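Local coordinates for oxidoreductase (Ralstonia eutropha, PDB 3HJ9), which binds flavin mononucleotide and is probably an oxidoreductase of the nitroreductase family, at residues A[96-101]-A[112-117]; A[23-28]-A[103-108]. All coordinates share one frame; numbering follows the deposited sequence.

Overall arrangement
Both contacts are built on one antiparallel sheet, interaction 1 between its strands and interaction 2 between a strand and a loop, and strand 103-108 is central to each. In interaction 1 it is the intervening strand: 96-101 and 112-117 lie on its two flanks and meet across it through side chains alone, without a direct hydrogen bond. In interaction 2 the same strand is a partner, and Tyr105 reaches past strand 113-116 to the backbone of loop segment 23-28. The first contact is largely core, apolar on one sheet face and water-linked on the other. The second is only partly buried and depends on a phenol hydroxyl. Both lie away from the flavin, and their centres are about 5 Å apart.

Interaction 1: residues A[96-101]-A[112-117]; sequences VYVALP and HCLELK
Val98 and Leu114 meet across the middle strand of an antiparallel meander, the strands 94-100, 103-108 and 113-116 of the nitroreductase sheet. Methyl CG2 of Val98 touches Leu114 CD2 at 3.8 Å, the two side chains crossing at about a right angle. With chi1 of -165°, Val98 sets CG2 beside its backbone N, and this is the branch that meets the leucine. Leu69 of helix 62-73 packs on both residues, closing this apolar side into the core. Farther along, Leu100 CD1 makes a looser approach to Leu114 CD1, at 4.4 Å.

The opposite sheet face packs as closely but is more polar, and it opens to solvent at Lys117, while Tyr97 stays buried. Here the two bridge the strand between them: Lys117 CG comes up at the edge of the phenol ring, near its plane, 3.7 Å from Tyr97 CE2. The lysine chain is bent at chi2 (65°) and then extended; CD follows CG past the same ring atom, 3.9 Å from Tyr97 CE2, as the two side chains cross at a slant. One water joins the two ends, 2.8 Å from Tyr97 OH and accepting a hydrogen bond from Lys117 NZ at 2.8 Å.

Interaction 2: residues A[23-28]-A[103-108]; sequences GTSERV and GLYRYD
The hydroxyl of Tyr105 is gripped from two directions, by a backbone carbonyl and by a water. It donates to Glu26 O over 2.7 Å, arriving in the carbonyl plane on a lone pair, with a C=O...OH angle of 133°. The water donates to Tyr105 OH at 2.9 Å and, with its other hydrogen, to Thr24 O at 2.7 Å. The phenol is thus tied to two carbonyls of segment 23-28, one directly and one through solvent, which fixes where its hydroxyl proton points.

Glu26 O sits at the edge of the ring, near its plane, 3.2 Å from Tyr105 CE2. Tyr105 reaches the loop with CG beside its backbone N (chi1 -70°), and its ring runs out past Leu114 and Leu116 of strand 113-116, both of which touch it. The carboxylate of Glu26 leads away from the tyrosine; its OE2 takes a weak bond from Thr24 OG1 at 3.2 Å. Ser25 lies closest to the strand at Gly103, their CA atoms 5.8 Å apart, and its OG makes a weak bond to Ala102 O.

Arg27 pairs by backbone with Leu116 as the loop enters strand 28-30, the edge strand next to 113-116 within this chain. A tyrosine hydroxyl thereby fastens the loop leading into an edge strand onto the antiparallel sheet of the nitroreductase fold.

Interaction 1: residues A[96-101]-A[112-117]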
loop_
_atom_site.group_PDB
_atom_site.type_symbol
_atom_site.label_atom_id
_atom_site.label_comp_id
_atom_site.label_asym_id
_atom_site.label_seq_id
_atom_site.Cartn_x
_atom_site.Cartn_y
_atom_site.Cartn_z
ATOM N N VAL A 96 6.602 0.787 12.730
ATOM C CA VAL A 96 6.724 2.122 12.241
ATOM C C VAL A 96 7.538 2.923 13.227
ATOM O O VAL A 96 7.202 3.006 14.400
ATOM C CB VAL A 96 5.357 2.769 11.990
ATOM C CG1 VAL A 96 5.562 4.210 11.563
ATOM C CG2 VAL A 96 4.617 1.993 10.926
ATOM N N TYR A 97 8.591 3.537 12.715
ATOM C CA TYR A 97 9.464 4.406 13.469
ATOM C C TYR A 97 9.204 5.806 12.991
ATOM O O TYR A 97 8.824 6.003 11.835
ATOM C CB TYR A 97 10.934 4.035 13.255
ATOM C CG TYR A 97 11.358 2.794 14.002
ATOM C CD1 TYR A 97 11.030 1.525 13.519
ATOM C CD2 TYR A 97 12.088 2.880 15.191
ATOM C CE1 TYR A 97 11.423 0.372 14.183
ATOM C CE2 TYR A 97 12.482 1.746 15.868
ATOM C CZ TYR A 97 12.121 0.483 15.379
ATOM O OH TYR A 97 12.503 -0.633 16.063
ATOM N N VAL A 98 9.452 6.777 13.861
ATOM C CA VAL A 98 9.242 8.190 13.534
ATOM C C VAL A 98 10.502 8.980 13.882
ATOM O O VAL A 98 10.903 8.986 15.050
ATOM C CB VAL A 98 8.038 8.815 14.342
ATOM C CG1 VAL A 98 7.628 10.125 13.736
ATOM C CG2 VAL A 98 6.843 7.880 14.404
ATOM N N ALA A 99 11.118 9.636 12.888
ATOM C CA ALA A 99 12.283 10.506 13.139
ATOM C C ALA A 99 11.739 11.900 13.360
ATOM O O ALA A 99 11.195 12.499 12.423
ATOM C CB ALA A 99 13.280 10.483 11.981
ATOM N N LEU A 100 11.806 12.376 14.608
ATOM C CA LEU A 100 11.439 13.739 14.967
ATOM C C LEU A 100 12.728 14.494 15.304
ATOM O O LEU A 100 13.775 13.860 15.564
ATOM C CB LEU A 100 10.531 13.756 16.185
ATOM C CG LEU A 100 9.128 13.186 15.977
ATOM C CD1 LEU A 100 8.515 12.837 17.346
ATOM C CD2 LEU A 100 8.239 14.152 15.140
ATOM N N PRO A 101 12.671 15.840 15.333
ATOM C CA PRO A 101 13.884 16.586 15.758
ATOM C C PRO A 101 14.356 16.229 17.189
ATOM O O PRO A 101 15.553 16.254 17.458
ATOM C CB PRO A 101 13.458 18.058 15.681
ATOM C CG PRO A 101 12.276 18.117 14.784
ATOM C CD PRO A 101 11.593 16.741 14.884
ATOM N N HIS A 112 -0.756 3.009 21.724
ATOM C CA HIS A 112 -0.835 4.251 20.989
ATOM C C HIS A 112 0.092 5.305 21.589
ATOM O O HIS A 112 -0.342 6.327 22.079
ATOM C CB HIS A 112 -2.290 4.725 20.874
ATOM C CG HIS A 112 -2.486 5.878 19.938
ATOM N ND1 HIS A 112 -2.093 5.837 18.618
ATOM C CD2 HIS A 112 -3.062 7.091 20.122
ATOM C CE1 HIS A 112 -2.386 6.985 18.038
ATOM N NE2 HIS A 112 -2.971 7.764 18.929
ATOM N N CYS A 113 1.371 4.969 21.623
ATOM C CA CYS A 113 2.382 5.882 22.097
ATOM C C CYS A 113 3.678 5.651 21.336
ATOM O O CYS A 113 3.819 4.641 20.638
ATOM C CB CYS A 113 2.589 5.691 23.595
ATOM S SG CYS A 113 3.233 4.098 23.954
ATOM N N LEU A 114 4.605 6.580 21.542
ATOM C CA LEU A 114 5.954 6.581 20.956
ATOM C C LEU A 114 6.998 6.271 22.057
ATOM O O LEU A 114 6.973 6.865 23.110
ATOM C CB LEU A 114 6.224 7.950 20.325
ATOM C CG LEU A 114 5.390 8.379 19.097
ATOM C CD1 LEU A 114 5.634 9.868 18.753
ATOM C CD2 LEU A 114 5.741 7.479 17.970
ATOM N N GLU A 115 7.880 5.315 21.793
ATOM C CA GLU A 115 8.947 4.872 22.704
ATOM C C GLU A 115 10.272 5.267 22.061
ATOM O O GLU A 115 10.482 4.989 20.883
ATOM C CB GLU A 115 8.898 3.356 22.864
ATOM C CG GLU A 115 7.638 2.842 23.533
ATOM C CD GLU A 115 7.617 1.292 23.737
ATOM O OE1 GLU A 115 7.391 0.866 24.898
ATOM O OE2 GLU A 115 7.838 0.508 22.770
ATOM N N LEU A 116 11.129 5.950 22.816
ATOM C CA LEU A 116 12.440 6.417 22.313
ATOM C C LEU A 116 13.350 5.237 21.924
ATOM O O LEU A 116 13.503 4.293 22.695
ATOM C CB LEU A 116 13.121 7.345 23.331
ATOM C CG LEU A 116 14.458 8.008 22.956
ATOM C CD1 LEU A 116 14.275 8.951 21.773
ATOM C CD2 LEU A 116 15.020 8.728 24.198
ATOM N N LYS A 117 13.844 5.280 20.697
ATOM C CA LYS A 117 14.792 4.314 20.114
ATOM C C LYS A 117 16.187 4.957 20.089
ATOM O O LYS A 117 17.171 4.282 20.393
ATOM C CB LYS A 117 14.370 3.938 18.689
ATOM C CG LYS A 117 15.260 2.910 17.967
ATOM C CD LYS A 117 15.226 1.509 18.643
ATOM C CE LYS A 117 16.352 0.657 18.115
ATOM N NZ LYS A 117 16.566 -0.632 18.811
HETATM O O HOH W 1 14.714 -1.853 17.170
#

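Interaction 2: residues A[23-28]-A[103-108]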
loop_
_atom_site.group_PDB
_atom_site.type_symbol
_atom_site.label_atom_id
_atom_site.label_comp_id
_atom_site.label_asym_id
_atom_site.label_seq_id
_atom_site.Cartn_x
_atom_site.Cartn_y
_atom_site.Cartn_z
ATOM N N GLY A 23 15.412 19.611 21.448
ATOM C CA GLY A 23 14.277 19.544 22.346
ATOM C C GLY A 23 14.577 18.615 23.504
ATOM O O GLY A 23 15.757 18.316 23.830
ATOM N N THR A 24 13.490 18.190 24.146
ATOM C CA THR A 24 13.551 17.287 25.287
ATOM C C THR A 24 13.247 15.929 24.622
ATOM O O THR A 24 12.216 15.780 23.974
ATOM C CB THR A 24 12.552 17.729 26.414
ATOM O OG1 THR A 24 11.190 17.537 25.992
ATOM C CG2 THR A 24 12.764 19.225 26.787
ATOM N N SER A 25 14.184 14.991 24.760
ATOM C CA SER A 25 14.134 13.661 24.171
ATOM C C SER A 25 13.514 12.678 25.195
ATOM O O SER A 25 14.188 11.813 25.775
ATOM C CB SER A 25 15.548 13.292 23.735
ATOM O OG SER A 25 15.596 11.980 23.271
ATOM N N GLU A 26 12.206 12.833 25.393
ATOM C CA GLU A 26 11.441 12.068 26.393
ATOM C C GLU A 26 11.376 10.580 26.052
ATOM O O GLU A 26 11.371 10.205 24.879
ATOM C CB GLU A 26 10.029 12.636 26.561
ATOM C CG GLU A 26 9.956 14.121 26.982
ATOM C CD GLU A 26 10.596 14.440 28.345
ATOM O OE1 GLU A 26 10.719 13.542 29.222
ATOM O OE2 GLU A 26 10.972 15.623 28.561
ATOM N N ARG A 27 11.369 9.748 27.087
ATOM C CA ARG A 27 11.373 8.289 26.940
ATOM C C ARG A 27 10.099 7.756 26.256
ATOM O O ARG A 27 10.173 6.843 25.430
ATOM C CB ARG A 27 11.609 7.616 28.310
ATOM C CG ARG A 27 11.838 6.135 28.203
ATOM C CD ARG A 27 12.423 5.530 29.465
ATOM N NE ARG A 27 12.579 4.093 29.255
ATOM C CZ ARG A 27 11.585 3.190 29.312
ATOM N NH1 ARG A 27 10.319 3.542 29.607
ATOM N NH2 ARG A 27 11.860 1.901 29.081
ATOM N N VAL A 28 8.953 8.348 26.608
ATOM C CA VAL A 28 7.661 7.997 26.042
ATOM C C VAL A 28 6.878 9.259 25.712
ATOM O O VAL A 28 6.842 10.174 26.520
ATOM C CB VAL A 28 6.809 7.159 27.031
ATOM C CG1 VAL A 28 5.437 6.835 26.446
ATOM C CG2 VAL A 28 7.529 5.897 27.416
ATOM N N GLY A 103 14.098 13.214 18.564
ATOM C CA GLY A 103 14.473 11.811 18.681
ATOM C C GLY A 103 13.817 10.873 17.693
ATOM O O GLY A 103 12.840 11.254 17.036
ATOM N N LEU A 104 14.406 9.675 17.566
ATOM C CA LEU A 104 13.852 8.580 16.770
ATOM C C LEU A 104 12.993 7.762 17.731
ATOM O O LEU A 104 13.509 7.273 18.757
ATOM C CB LEU A 104 14.935 7.676 16.146
ATOM C CG LEU A 104 14.410 6.427 15.378
ATOM C CD1 LEU A 104 13.692 6.805 14.072
ATOM C CD2 LEU A 104 15.527 5.429 15.142
ATOM N N TYR A 105 11.727 7.561 17.375
ATOM C CA TYR A 105 10.778 6.798 18.178
ATOM C C TYR A 105 10.188 5.626 17.437
ATOM O O TYR A 105 10.107 5.672 16.225
ATOM C CB TYR A 105 9.615 7.706 18.622
ATOM C CG TYR A 105 10.025 8.737 19.636
ATOM C CD1 TYR A 105 10.666 9.913 19.239
ATOM C CD2 TYR A 105 9.813 8.526 20.996
ATOM C CE1 TYR A 105 11.090 10.874 20.200
ATOM C CE2 TYR A 105 10.214 9.479 21.955
ATOM C CZ TYR A 105 10.840 10.634 21.562
ATOM O OH TYR A 105 11.228 11.528 22.520
ATOM N N ARG A 106 9.774 4.596 18.182
ATOM C CA ARG A 106 9.022 3.475 17.638
ATOM C C ARG A 106 7.572 3.660 18.116
ATOM O O ARG A 106 7.313 3.864 19.314
ATOM C CB ARG A 106 9.543 2.112 18.094
ATOM C CG ARG A 106 8.894 0.940 17.337
ATOM C CD ARG A 106 9.476 -0.379 17.737
ATOM N NE ARG A 106 9.227 -0.659 19.146
ATOM C CZ ARG A 106 9.833 -1.609 19.874
ATOM N NH1 ARG A 106 10.743 -2.441 19.348
ATOM N NH2 ARG A 106 9.509 -1.743 21.163
ATOM N N TYR A 107 6.645 3.587 17.164
ATOM C CA TYR A 107 5.225 3.649 17.450
ATOM C C TYR A 107 4.757 2.288 17.955
ATOM O O TYR A 107 4.978 1.285 17.300
ATOM C CB TYR A 107 4.435 4.045 16.205
ATOM C CG TYR A 107 2.954 4.016 16.414
ATOM C CD1 TYR A 107 2.339 4.905 17.293
ATOM C CD2 TYR A 107 2.139 3.116 15.710
ATOM C CE1 TYR A 107 0.931 4.883 17.487
ATOM C CE2 TYR A 107 0.738 3.111 15.885
ATOM C CZ TYR A 107 0.148 3.988 16.782
ATOM O OH TYR A 107 -1.209 3.970 16.969
ATOM N N ASP A 108 4.108 2.282 19.114
ATOM C CA ASP A 108 3.531 1.096 19.729
ATOM C C ASP A 108 2.011 1.208 19.470
ATOM O O ASP A 108 1.345 2.013 20.122
ATOM C CB ASP A 108 3.851 1.087 21.223
ATOM C CG ASP A 108 3.225 -0.058 21.966
ATOM O OD1 ASP A 108 2.501 -0.904 21.408
ATOM O OD2 ASP A 108 3.456 -0.096 23.178
HETATM O O HOH W 2 10.358 14.233 22.776
#